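Local coordinates for protein 3-dehydroquinate dehydratase (Clostridium difficile, PDB 4H3D) that catalyses the cis-dehydration of 3-dehydroquinate to 3-dehydroshikimate through an imine intermediate, the third step of the chorismate pathway to the aromatic amino acids, at residues R6-K11 with D201-T206; V187-T192 with E221-A226; V177-E182 with S208-G213. All blocks are in the same frame, centred on the assembly; numbering follows the deposited sequence.

Contact 1 of 3, residues R6-K11 with D201-T206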
ATOM      1  N   ARG B   6     -11.820 -12.041  19.833  0.50 42.08           N
ATOM      2  CA  ARG B   6     -13.065 -12.540  19.290  0.50 40.95           C
ATOM      3  C   ARG B   6     -13.088 -12.237  17.797  0.50 39.45           C
ATOM      4  O   ARG B   6     -12.442 -11.289  17.334  0.50 36.65           O
ATOM      5  CB  ARG B   6     -14.253 -11.861  19.983  0.50 40.10           C
ATOM      6  CG  ARG B   6     -14.095 -10.363  20.077  0.50 38.97           C
ATOM      7  CD  ARG B   6     -14.970  -9.712  21.156  0.50 38.70           C
ATOM      8  NE  ARG B   6     -16.247  -9.204  20.660  0.50 37.14           N
ATOM      9  CZ  ARG B   6     -17.024  -8.376  21.351  0.50 32.94           C
ATOM     10  NH1 ARG B   6     -16.651  -7.982  22.559  0.50 34.49           N
ATOM     11  NH2 ARG B   6     -18.165  -7.944  20.842  0.50 29.96           N
ATOM     12  N   LYS B   7     -13.791 -13.069  17.040  1.00 39.12           N
ATOM     13  CA  LYS B   7     -13.989 -12.819  15.615  1.00 38.41           C
ATOM     14  C   LYS B   7     -15.413 -12.312  15.550  1.00 34.99           C
ATOM     15  O   LYS B   7     -16.203 -12.549  16.475  1.00 35.17           O
ATOM     16  CB  LYS B   7     -13.812 -14.088  14.761  1.00 40.83           C
ATOM     17  CG  LYS B   7     -12.366 -14.356  14.276  1.00 46.61           C
ATOM     18  CD  LYS B   7     -11.405 -14.741  15.394  1.00 55.03           C
ATOM     19  CE  LYS B   7      -9.933 -14.805  14.899  1.00 58.52           C
ATOM     20  NZ  LYS B   7      -9.718 -15.759  13.763  1.00 61.61           N
ATOM     21  N   VAL B   8     -15.754 -11.590  14.499  1.00 31.86           N
ATOM     22  CA  VAL B   8     -17.112 -11.102  14.358  1.00 29.12           C
ATOM     23  C   VAL B   8     -17.728 -11.755  13.128  1.00 30.36           C
ATOM     24  O   VAL B   8     -17.319 -11.471  12.016  1.00 29.21           O
ATOM     25  CB  VAL B   8     -17.155  -9.589  14.245  1.00 28.47           C
ATOM     26  CG1 VAL B   8     -18.570  -9.122  13.995  1.00 28.26           C
ATOM     27  CG2 VAL B   8     -16.599  -8.957  15.499  1.00 25.86           C
ATOM     28  N   GLN B   9     -18.698 -12.648  13.347  1.00 31.76           N
ATOM     29  CA  GLN B   9     -19.368 -13.349  12.256  1.00 34.29           C
ATOM     30  C   GLN B   9     -20.634 -12.596  11.862  1.00 34.32           C
ATOM     31  O   GLN B   9     -21.451 -12.254  12.717  1.00 35.16           O
ATOM     32  CB  GLN B   9     -19.734 -14.770  12.688  1.00 37.31           C
ATOM     33  CG  GLN B   9     -20.276 -15.686  11.563  1.00 44.12           C
ATOM     34  CD  GLN B   9     -19.197 -16.178  10.587  1.00 49.35           C
ATOM     35  OE1 GLN B   9     -19.509 -16.610   9.470  1.00 48.91           O
ATOM     36  NE2 GLN B   9     -17.931 -16.121  11.008  1.00 47.68           N
ATOM     37  N   VAL B  10     -20.767 -12.306  10.573  1.00 33.71           N
ATOM     38  CA  VAL B  10     -21.968 -11.673  10.022  1.00 35.33           C
ATOM     39  C   VAL B  10     -22.341 -12.531   8.813  1.00 36.22           C
ATOM     40  O   VAL B  10     -21.499 -12.788   7.939  1.00 33.20           O
ATOM     41  CB  VAL B  10     -21.757 -10.171   9.663  1.00 33.27           C
ATOM     42  CG1 VAL B  10     -21.594  -9.349  10.925  1.00 35.02           C
ATOM     43  CG2 VAL B  10     -20.563  -9.971   8.725  1.00 31.38           C
ATOM     44  N   LYS B  11     -23.584 -13.017   8.779  1.00 39.75           N
ATOM     45  CA  LYS B  11     -23.975 -13.978   7.747  1.00 42.16           C
ATOM     46  C   LYS B  11     -22.862 -15.037   7.746  1.00 42.08           C
ATOM     47  O   LYS B  11     -22.469 -15.490   8.826  1.00 43.73           O
ATOM     48  CB  LYS B  11     -24.244 -13.296   6.390  1.00 42.07           C
ATOM     49  CG  LYS B  11     -25.702 -13.232   5.987  1.00 46.82           C
ATOM     50  CD  LYS B  11     -26.579 -12.548   6.963  1.00 52.55           C
ATOM     51  CE  LYS B  11     -28.030 -12.617   6.514  1.00 57.09           C
ATOM     52  NZ  LYS B  11     -28.958 -12.053   7.535  1.00 59.71           N
ATOM     53  N   ASP B 201      -9.170  -6.641  21.790  1.00 28.14           N
ATOM     54  CA  ASP B 201      -9.606  -8.016  22.009  1.00 29.93           C
ATOM     55  C   ASP B 201     -10.701  -8.356  21.003  1.00 28.14           C
ATOM     56  O   ASP B 201     -11.444  -9.298  21.190  1.00 30.15           O
ATOM     57  CB  ASP B 201     -10.014  -8.292  23.460  1.00 30.88           C
ATOM     58  CG  ASP B 201     -11.213  -7.488  23.920  1.00 35.28           C
ATOM     59  OD1 ASP B 201     -11.845  -6.752  23.119  1.00 34.64           O
ATOM     60  OD2 ASP B 201     -11.522  -7.603  25.123  1.00 39.32           O
ATOM     61  N   ARG B 202     -10.769  -7.556  19.932  1.00 26.89           N
ATOM     62  CA  ARG B 202     -11.731  -7.747  18.838  1.00 25.92           C
ATOM     63  C   ARG B 202     -11.176  -7.044  17.585  1.00 24.04           C
ATOM     64  O   ARG B 202     -10.195  -6.292  17.675  1.00 23.89           O
ATOM     65  CB  ARG B 202     -13.084  -7.161  19.221  1.00 24.39           C
ATOM     66  CG  ARG B 202     -13.086  -5.651  19.330  1.00 24.43           C
ATOM     67  CD  ARG B 202     -14.204  -5.195  20.252  1.00 26.81           C
ATOM     68  NE  ARG B 202     -13.934  -5.544  21.653  1.00 27.27           N
ATOM     69  CZ  ARG B 202     -14.817  -5.437  22.648  1.00 27.68           C
ATOM     70  NH1 ARG B 202     -14.472  -5.771  23.885  1.00 25.83           N
ATOM     71  NH2 ARG B 202     -16.046  -5.010  22.412  1.00 27.20           N
ATOM     72  N   PRO B 203     -11.798  -7.279  16.420  1.00 22.60           N
ATOM     73  CA  PRO B 203     -11.260  -6.635  15.226  1.00 23.79           C
ATOM     74  C   PRO B 203     -11.571  -5.149  15.228  1.00 22.06           C
ATOM     75  O   PRO B 203     -12.570  -4.723  15.826  1.00 21.98           O
ATOM     76  CB  PRO B 203     -11.976  -7.351  14.070  1.00 23.28           C
ATOM     77  CG  PRO B 203     -12.715  -8.528  14.719  1.00 26.12           C
ATOM     78  CD  PRO B 203     -12.985  -8.085  16.112  1.00 22.71           C
ATOM     79  N   ILE B 204     -10.695  -4.381  14.585  1.00 20.81           N
ATOM     80  CA  ILE B 204     -10.829  -2.949  14.477  1.00 20.01           C
ATOM     81  C   ILE B 204     -10.765  -2.542  13.021  1.00 19.92           C
ATOM     82  O   ILE B 204     -10.264  -3.300  12.164  1.00 21.39           O
ATOM     83  CB  ILE B 204      -9.742  -2.192  15.275  1.00 20.61           C
ATOM     84  CG1 ILE B 204      -8.350  -2.441  14.676  1.00 22.24           C
ATOM     85  CG2 ILE B 204      -9.785  -2.624  16.781  1.00 20.22           C
ATOM     86  CD1 ILE B 204      -7.233  -1.701  15.364  1.00 18.39           C
ATOM     87  N   ILE B 205     -11.301  -1.354  12.751  1.00 19.39           N
ATOM     88  CA  ILE B 205     -11.372  -0.768  11.427  1.00 19.72           C
ATOM     89  C   ILE B 205     -10.757   0.621  11.490  1.00 20.06           C
ATOM     90  O   ILE B 205     -11.195   1.459  12.282  1.00 18.71           O
ATOM     91  CB  ILE B 205     -12.849  -0.584  10.989  1.00 20.03           C
ATOM     92  CG1 ILE B 205     -13.610  -1.907  11.049  1.00 21.84           C
ATOM     93  CG2 ILE B 205     -12.931   0.061   9.592  1.00 17.52           C
ATOM     94  CD1 ILE B 205     -15.176  -1.713  11.036  1.00 18.84           C
ATOM     95  N   THR B 206      -9.753   0.885  10.658  1.00 18.34           N
ATOM     96  CA  THR B 206      -9.121   2.203  10.636  1.00 19.63           C
ATOM     97  C   THR B 206      -8.792   2.623   9.244  1.00 20.92           C
ATOM     98  O   THR B 206      -8.550   1.760   8.356  1.00 20.66           O
ATOM     99  CB  THR B 206      -7.781   2.237  11.404  1.00 20.90           C
ATOM    100  OG1 THR B 206      -6.789   1.469  10.690  1.00 19.79           O
ATOM    101  CG2 THR B 206      -7.963   1.684  12.840  1.00 17.93           C
TER

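Contact 2 of 3, residues V187-T192 with E221-A226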
ATOM      1  N   VAL B 187       1.279   7.582  11.269  1.00 24.24           N
ATOM      2  CA  VAL B 187       0.767   7.583  12.667  1.00 23.39           C
ATOM      3  C   VAL B 187      -0.517   6.750  12.790  1.00 22.19           C
ATOM      4  O   VAL B 187      -0.673   5.921  13.726  1.00 22.29           O
ATOM      5  CB  VAL B 187       0.524   9.023  13.164  1.00 24.42           C
ATOM      6  CG1 VAL B 187      -0.276   9.028  14.492  1.00 21.65           C
ATOM      7  CG2 VAL B 187       1.878   9.787  13.290  1.00 28.59           C
ATOM      8  N   LEU B 188      -1.430   6.941  11.844  1.00 20.14           N
ATOM      9  CA  LEU B 188      -2.668   6.159  11.797  1.00 19.57           C
ATOM     10  C   LEU B 188      -2.335   4.667  11.724  1.00 19.14           C
ATOM     11  O   LEU B 188      -2.899   3.845  12.486  1.00 20.53           O
ATOM     12  CB  LEU B 188      -3.550   6.597  10.601  1.00 17.78           C
ATOM     13  CG  LEU B 188      -4.914   5.909  10.406  1.00 18.70           C
ATOM     14  CD1 LEU B 188      -4.799   4.534   9.714  1.00 16.51           C
ATOM     15  CD2 LEU B 188      -5.700   5.802  11.746  1.00 16.95           C
ATOM     16  N   LEU B 189      -1.385   4.312  10.855  1.00 21.03           N
ATOM     17  CA  LEU B 189      -0.958   2.910  10.732  1.00 18.98           C
ATOM     18  C   LEU B 189      -0.260   2.401  11.999  1.00 18.95           C
ATOM     19  O   LEU B 189      -0.473   1.256  12.415  1.00 20.52           O
ATOM     20  CB  LEU B 189      -0.061   2.715   9.498  1.00 23.03           C
ATOM     21  CG  LEU B 189      -0.743   2.890   8.129  1.00 24.28           C
ATOM     22  CD1 LEU B 189       0.283   2.673   7.004  1.00 24.64           C
ATOM     23  CD2 LEU B 189      -1.934   1.934   7.964  1.00 23.87           C
ATOM     24  N   GLU B 190       0.563   3.244  12.614  1.00 20.14           N
ATOM     25  CA  GLU B 190       1.247   2.891  13.874  1.00 21.72           C
ATOM     26  C   GLU B 190       0.240   2.647  15.023  1.00 21.82           C
ATOM     27  O   GLU B 190       0.371   1.682  15.800  1.00 22.41           O
ATOM     28  CB  GLU B 190       2.220   4.007  14.285  1.00 25.27           C
ATOM     29  CG  GLU B 190       3.051   3.659  15.548  1.00 28.35           C
ATOM     30  CD  GLU B 190       3.851   4.839  16.088  1.00 39.06           C
ATOM     31  OE1 GLU B 190       4.728   4.609  16.956  1.00 36.11           O
ATOM     32  OE2 GLU B 190       3.584   5.995  15.667  1.00 41.08           O
ATOM     33  N   ALA B 191      -0.740   3.536  15.127  1.00 22.02           N
ATOM     34  CA  ALA B 191      -1.807   3.429  16.121  1.00 22.01           C
ATOM     35  C   ALA B 191      -2.612   2.164  15.885  1.00 21.24           C
ATOM     36  O   ALA B 191      -2.922   1.434  16.822  1.00 21.23           O
ATOM     37  CB  ALA B 191      -2.709   4.661  16.061  1.00 23.10           C
ATOM     38  N   THR B 192      -2.932   1.894  14.618  1.00 21.12           N
ATOM     39  CA  THR B 192      -3.673   0.694  14.243  1.00 20.47           C
ATOM     40  C   THR B 192      -2.967  -0.569  14.739  1.00 22.09           C
ATOM     41  O   THR B 192      -3.582  -1.426  15.378  1.00 23.85           O
ATOM     42  CB  THR B 192      -3.841   0.596  12.706  1.00 21.22           C
ATOM     43  OG1 THR B 192      -4.573   1.738  12.217  1.00 20.51           O
ATOM     44  CG2 THR B 192      -4.556  -0.682  12.307  1.00 19.31           C
ATOM     45  N   GLU B 221      -4.156  -6.315   6.238  1.00 25.49           N
ATOM     46  CA  GLU B 221      -3.702  -7.625   6.660  1.00 26.83           C
ATOM     47  C   GLU B 221      -2.418  -7.536   7.459  1.00 27.34           C
ATOM     48  O   GLU B 221      -2.211  -8.300   8.392  1.00 29.46           O
ATOM     49  CB  GLU B 221      -3.550  -8.581   5.466  1.00 26.49           C
ATOM     50  CG  GLU B 221      -3.360 -10.016   5.871  1.00 32.82           C
ATOM     51  CD  GLU B 221      -3.482 -10.982   4.710  1.00 38.69           C
ATOM     52  OE1 GLU B 221      -2.953 -12.111   4.820  1.00 46.01           O
ATOM     53  OE2 GLU B 221      -4.098 -10.615   3.689  1.00 40.46           O
ATOM     54  N   ILE B 222      -1.562  -6.597   7.111  1.00 27.09           N
ATOM     55  CA  ILE B 222      -0.314  -6.436   7.838  1.00 28.77           C
ATOM     56  C   ILE B 222      -0.454  -5.569   9.095  1.00 26.57           C
ATOM     57  O   ILE B 222       0.011  -5.949  10.163  1.00 25.32           O
ATOM     58  CB  ILE B 222       0.794  -5.872   6.919  1.00 28.66           C
ATOM     59  CG1 ILE B 222       1.243  -6.958   5.923  1.00 32.83           C
ATOM     60  CG2 ILE B 222       2.001  -5.404   7.744  1.00 31.62           C
ATOM     61  CD1 ILE B 222       1.933  -8.177   6.574  1.00 35.90           C
ATOM     62  N   PHE B 223      -1.116  -4.424   8.981  1.00 25.62           N
ATOM     63  CA  PHE B 223      -1.190  -3.502  10.112  1.00 27.02           C
ATOM     64  C   PHE B 223      -2.356  -3.705  11.071  1.00 27.13           C
ATOM     65  O   PHE B 223      -2.268  -3.317  12.227  1.00 29.11           O
ATOM     66  CB  PHE B 223      -1.050  -2.066   9.623  1.00 28.82           C
ATOM     67  CG  PHE B 223       0.288  -1.801   9.021  1.00 27.09           C
ATOM     68  CD1 PHE B 223       1.380  -1.542   9.830  1.00 31.67           C
ATOM     69  CD2 PHE B 223       0.484  -1.912   7.663  1.00 34.04           C
ATOM     70  CE1 PHE B 223       2.630  -1.341   9.279  1.00 35.57           C
ATOM     71  CE2 PHE B 223       1.744  -1.706   7.106  1.00 35.44           C
ATOM     72  CZ  PHE B 223       2.804  -1.425   7.913  1.00 32.84           C
ATOM     73  N   GLY B 224      -3.427  -4.317  10.602  1.00 25.92           N
ATOM     74  CA  GLY B 224      -4.512  -4.696  11.498  1.00 27.17           C
ATOM     75  C   GLY B 224      -5.931  -4.271  11.204  1.00 26.20           C
ATOM     76  O   GLY B 224      -6.834  -4.703  11.918  1.00 32.51           O
ATOM     77  N   SER B 225      -6.172  -3.433  10.195  1.00 21.92           N
ATOM     78  CA  SER B 225      -7.552  -3.038   9.921  1.00 21.31           C
ATOM     79  C   SER B 225      -8.285  -4.239   9.284  1.00 21.05           C
ATOM     80  O   SER B 225      -7.801  -4.840   8.307  1.00 20.49           O
ATOM     81  CB  SER B 225      -7.647  -1.789   9.048  1.00 20.48           C
ATOM     82  OG  SER B 225      -9.018  -1.423   8.896  1.00 22.83           O
ATOM     83  N   ALA B 226      -9.430  -4.580   9.857  1.00 20.21           N
ATOM     84  CA  ALA B 226     -10.194  -5.782   9.473  1.00 22.00           C
ATOM     85  C   ALA B 226     -11.161  -5.600   8.323  1.00 20.23           C
ATOM     86  O   ALA B 226     -11.583  -6.585   7.710  1.00 21.35           O
ATOM     87  CB  ALA B 226     -10.957  -6.335  10.699  1.00 21.87           C
TER

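Contact 3 of 3, residues V177-E182 with S208-G213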
ATOM      1  N   VAL B 177      -9.497   9.212   9.992  1.00 18.01           N
ATOM      2  CA  VAL B 177      -8.827  10.484  10.269  1.00 19.85           C
ATOM      3  C   VAL B 177      -8.253  11.094   8.994  1.00 21.25           C
ATOM      4  O   VAL B 177      -8.072  10.403   7.989  1.00 22.86           O
ATOM      5  CB  VAL B 177      -7.714  10.304  11.321  1.00 19.90           C
ATOM      6  CG1 VAL B 177      -8.327   9.800  12.646  1.00 20.94           C
ATOM      7  CG2 VAL B 177      -6.622   9.338  10.823  1.00 19.79           C
ATOM      8  N   MET B 178      -7.972  12.392   9.039  1.00 21.07           N
ATOM      9  CA  MET B 178      -7.483  13.108   7.869  1.00 21.31           C
ATOM     10  C   MET B 178      -5.999  13.459   8.045  1.00 21.69           C
ATOM     11  O   MET B 178      -5.638  14.173   8.986  1.00 22.83           O
ATOM     12  CB  MET B 178      -8.291  14.396   7.666  1.00 23.16           C
ATOM     13  CG  MET B 178      -7.918  15.196   6.396  1.00 23.72           C
ATOM     14  SD  MET B 178      -8.330  14.270   4.879  1.00 32.67           S
ATOM     15  CE  MET B 178     -10.121  14.243   4.931  1.00 27.91           C
ATOM     16  N   PRO B 179      -5.132  12.980   7.131  1.00 21.09           N
ATOM     17  CA  PRO B 179      -3.738  13.372   7.298  1.00 22.78           C
ATOM     18  C   PRO B 179      -3.491  14.786   6.802  1.00 24.99           C
ATOM     19  O   PRO B 179      -4.101  15.200   5.826  1.00 23.99           O
ATOM     20  CB  PRO B 179      -2.984  12.385   6.397  1.00 24.46           C
ATOM     21  CG  PRO B 179      -3.938  12.102   5.286  1.00 22.60           C
ATOM     22  CD  PRO B 179      -5.333  12.150   5.919  1.00 23.20           C
ATOM     23  N   GLN B 180      -2.606  15.506   7.484  1.00 25.53           N
ATOM     24  CA  GLN B 180      -2.175  16.822   7.056  1.00 26.92           C
ATOM     25  C   GLN B 180      -0.811  16.672   6.355  1.00 27.66           C
ATOM     26  O   GLN B 180      -0.344  17.582   5.663  1.00 27.30           O
ATOM     27  CB  GLN B 180      -2.067  17.755   8.250  1.00 27.73           C
ATOM     28  CG  GLN B 180      -3.402  18.007   8.948  1.00 29.28           C
ATOM     29  CD  GLN B 180      -3.287  18.939  10.134  1.00 32.64           C
ATOM     30  OE1 GLN B 180      -2.190  19.353  10.513  1.00 38.65           O
ATOM     31  NE2 GLN B 180      -4.428  19.267  10.739  1.00 35.22           N
ATOM     32  N   ASN B 181      -0.181  15.517   6.545  1.00 26.39           N
ATOM     33  CA  ASN B 181       1.111  15.227   5.931  1.00 28.20           C
ATOM     34  C   ASN B 181       1.329  13.727   5.858  1.00 27.29           C
ATOM     35  O   ASN B 181       0.516  12.943   6.378  1.00 25.37           O
ATOM     36  CB  ASN B 181       2.240  15.931   6.683  1.00 28.83           C
ATOM     37  CG  ASN B 181       2.263  15.591   8.180  1.00 32.36           C
ATOM     38  OD1 ASN B 181       2.072  14.440   8.583  1.00 31.15           O
ATOM     39  ND2 ASN B 181       2.530  16.599   9.003  1.00 43.12           N
ATOM     40  N   GLU B 182       2.421  13.322   5.219  1.00 26.03           N
ATOM     41  CA  GLU B 182       2.693  11.914   5.021  1.00 26.25           C
ATOM     42  C   GLU B 182       2.915  11.207   6.346  1.00 27.01           C
ATOM     43  O   GLU B 182       2.453  10.075   6.545  1.00 22.90           O
ATOM     44  CB  GLU B 182       3.917  11.717   4.102  1.00 29.46           C
ATOM     45  CG  GLU B 182       3.709  12.195   2.667  1.00 30.92           C
ATOM     46  CD  GLU B 182       3.853  13.704   2.496  1.00 35.22           C
ATOM     47  OE1 GLU B 182       4.129  14.430   3.493  1.00 33.89           O
ATOM     48  OE2 GLU B 182       3.698  14.165   1.351  1.00 38.97           O
ATOM     49  N   SER B 208      -7.017   6.263   6.922  1.00 21.35           N
ATOM     50  CA  SER B 208      -6.476   7.586   6.766  1.00 22.30           C
ATOM     51  C   SER B 208      -7.086   7.987   5.435  1.00 20.73           C
ATOM     52  O   SER B 208      -6.906   7.303   4.428  1.00 23.97           O
ATOM     53  CB  SER B 208      -4.941   7.556   6.669  1.00 21.64           C
ATOM     54  OG  SER B 208      -4.438   8.861   6.553  1.00 23.26           O
ATOM     55  N   MET B 209      -7.831   9.073   5.439  1.00 22.25           N
ATOM     56  CA  MET B 209      -8.550   9.530   4.266  1.00 22.91           C
ATOM     57  C   MET B 209      -7.653  10.331   3.299  1.00 24.90           C
ATOM     58  O   MET B 209      -6.471  10.521   3.565  1.00 22.65           O
ATOM     59  CB  MET B 209      -9.758  10.365   4.718  1.00 26.89           C
ATOM     60  CG  MET B 209     -10.772   9.566   5.564  1.00 27.04           C
ATOM     61  SD  MET B 209     -12.223  10.540   6.076  1.00 35.19           S
ATOM     62  CE  MET B 209     -11.478  11.689   7.216  1.00 26.66           C
ATOM     63  N   SER B 210      -8.242  10.748   2.162  1.00 26.38           N
ATOM     64  CA  SER B 210      -7.570  11.495   1.080  1.00 27.92           C
ATOM     65  C   SER B 210      -6.619  10.592   0.264  1.00 29.05           C
ATOM     66  O   SER B 210      -6.349   9.454   0.652  1.00 27.38           O
ATOM     67  CB  SER B 210      -6.802  12.710   1.597  1.00 28.19           C
ATOM     68  OG  SER B 210      -5.528  12.352   2.103  1.00 28.52           O
ATOM     69  N   GLY B 211      -6.098  11.134  -0.846  1.00 30.95           N
ATOM     70  CA  GLY B 211      -5.163  10.402  -1.742  1.00 29.82           C
ATOM     71  C   GLY B 211      -3.935   9.930  -1.004  1.00 29.90           C
ATOM     72  O   GLY B 211      -3.468   8.816  -1.185  1.00 30.44           O
ATOM     73  N   MET B 212      -3.432  10.792  -0.139  1.00 30.70           N
ATOM     74  CA  MET B 212      -2.265  10.513   0.676  1.00 31.39           C
ATOM     75  C   MET B 212      -2.467   9.300   1.604  1.00 29.29           C
ATOM     76  O   MET B 212      -1.516   8.578   1.899  1.00 28.59           O
ATOM     77  CB  MET B 212      -1.969  11.780   1.507  1.00 33.41           C
ATOM     78  CG  MET B 212      -0.730  11.776   2.342  1.00 38.66           C
ATOM     79  SD  MET B 212      -0.445  13.414   3.105  1.00 40.68           S
ATOM     80  CE  MET B 212      -0.103  14.395   1.657  1.00 34.47           C
ATOM     81  N   GLY B 213      -3.708   9.064   2.047  1.00 27.00           N
ATOM     82  CA  GLY B 213      -3.978   7.993   3.001  1.00 27.56           C
ATOM     83  C   GLY B 213      -4.375   6.638   2.437  1.00 28.42           C
ATOM     84  O   GLY B 213      -4.612   5.711   3.201  1.00 27.68           O
TER

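Contact 1 of 3, residues R6-K11 with D201-T206
R6 and R202 both turn CG into the crowded position between their own backbone N and carbonyl carbon (chi1 47° and 68°), and the two long side chains run side by side, pointing the same way. R6 is modelled in two conformers; in the one described here its aliphatic part makes the close apolar contact, with CG 3.5 Å from R202 CB and CD 3.7 Å from the same atom. Farther out the guanidinium planes are inclined by 36°, with R6 NH1 above one face of the R202 group, toward the rim. Both groups can only donate there, and given the second conformer the closeness of the R6 tip to R202 is doubtful. Partners on both sides probably ease the like charges: D201 OD1 is gripped side-on, in the guanidinium plane, by R202 NE at 2.8 Å and R202 NH1 at 2.9 Å, the backbone oxygen of A170 accepts from R202 NH2, and D171 forms a salt bridge with R6 NH2.

This is the bottom of a TIM barrel: residues 201-206 lead into strand 205-208 of the barrel wall, while 8-10 is the first strand of the N-terminal hairpin that covers the N-terminal ends of the barrel strands. A single backbone bond ties the two segments, R6 N to D201 O at 3.1 Å, nearly straight. Next to it, P203 CD rests 3.5 Å from R6 O. The pyrrolidine ring then meets V8, whose CG2 stands 3.8 Å from P203 CD, and L172 of the neighbouring barrel strand touches both of these side chains.

Contact 2 of 3, residues V187-T192 with E221-A226
T192 directs its methyl group at the turn that follows F223, with CG2 3.5 Å from F223 O and 3.8 Å from S225 N. One helical turn earlier, L189 adds a looser apolar touch, its CD2 standing 4.4 Å from F223 CB, while the carbonyl oxygen of L189 lies 4.2 Å from F223 CD1.

What points the methyl is the rotation of the threonine. With chi1 at -61°, OG1 sits beside the backbone N, leaving CG2 anti to that nitrogen, and OG1 returns a hydrogen bond of 2.7 Å to L188 O. That oxygen also accepts the helical bond from T192 N at 2.9 Å, the two donors arriving from opposite faces of its carbonyl plane, so the hydroxyl is fixed without interrupting the helix.

Across the contact, the chain leaves helix 220-223 at G224 with a positive phi of 127°, a value that glycine adopts readily, and T192 CG2 lies 4.0 Å from G224 C. F223 O is taken up by N193 ND2, and S225 OG accepts from T206 N. I222 CG2 lies over one face of the F223 ring, toward its rim, and L186 of the second subunit packs on both L189 and F223.

The arrangement belongs to the outer layer of a TIM barrel, where helix 182-199 lies against the short helix and turn that precede the last barrel strand, 227-229, with their shared outer edge meeting the second subunit.

Contact 3 of 3, residues V177-E182 with S208-G213
P179 lays its ring across the turn that follows S208, with CD only 3.1 Å from M209 O. The hydroxyls of two serines border the same ring: S208 OG lies 3.5 Å from P179 CD, and S210 OG 3.6 Å from P179 CG. The proline therefore rests against both hydroxyls and the M209 carbonyl oxygen, to which S210 OG makes a very short hydrogen bond.

Before the proline, the two segments still pair as neighbouring parallel strands. M209 N donates to V177 O at 2.9 Å in a nearly straight bond (173°), and S208 CA adds a weaker CH contact to the same oxygen. Beyond this last rung the methionines take over. M178 has CG anti to its backbone N (chi1 -176°), and further bends at chi2 and chi3 fold its end back, so that CE meets M209 CE at 3.7 Å, the two side chains crossing at about a right angle.

At the far end M212 reaches over to the start of helix 182-199. Its SD lies 3.3 Å from N181 C, and its CE stands 3.8 Å from E182 OE2. N181 is the N-cap of that helix, its OD1 accepting from D184 N, while E182 OE1 forms a salt bridge with K197 of the second subunit.

The side chain of M209 comes within about 4 Å of the bound comenic acid derivative and lies close to H147 and R217. The loops after strands 172-177 and 205-208 lie at the C-terminal mouth of the barrel, where TIM-barrel enzymes, this Schiff-base-forming dehydratase among them, carry their active site.

The contacts run from the hairpin under the seventh barrel strand, past the helix between strands six and seven, to the loops after those strands at the catalytic mouth. Contacts 1 and 3 have centres about 24 Å apart and meet only through the sequence, whereas contact 2 lies with its centre about 14 Å from each. It joins contact 1 through T206 OG1 and T192 OG1, 2.7 Å apart, and through I204 O and A226 N at 2.8 Å; toward contact 3, L188 CD2 packs 3.8 Å from V177 CG2. Side chain to side chain, K174, the Schiff-base lysine, is about 10 Å from P203 and 8 Å from S225. Contacts 2 and 3 both touch the second subunit.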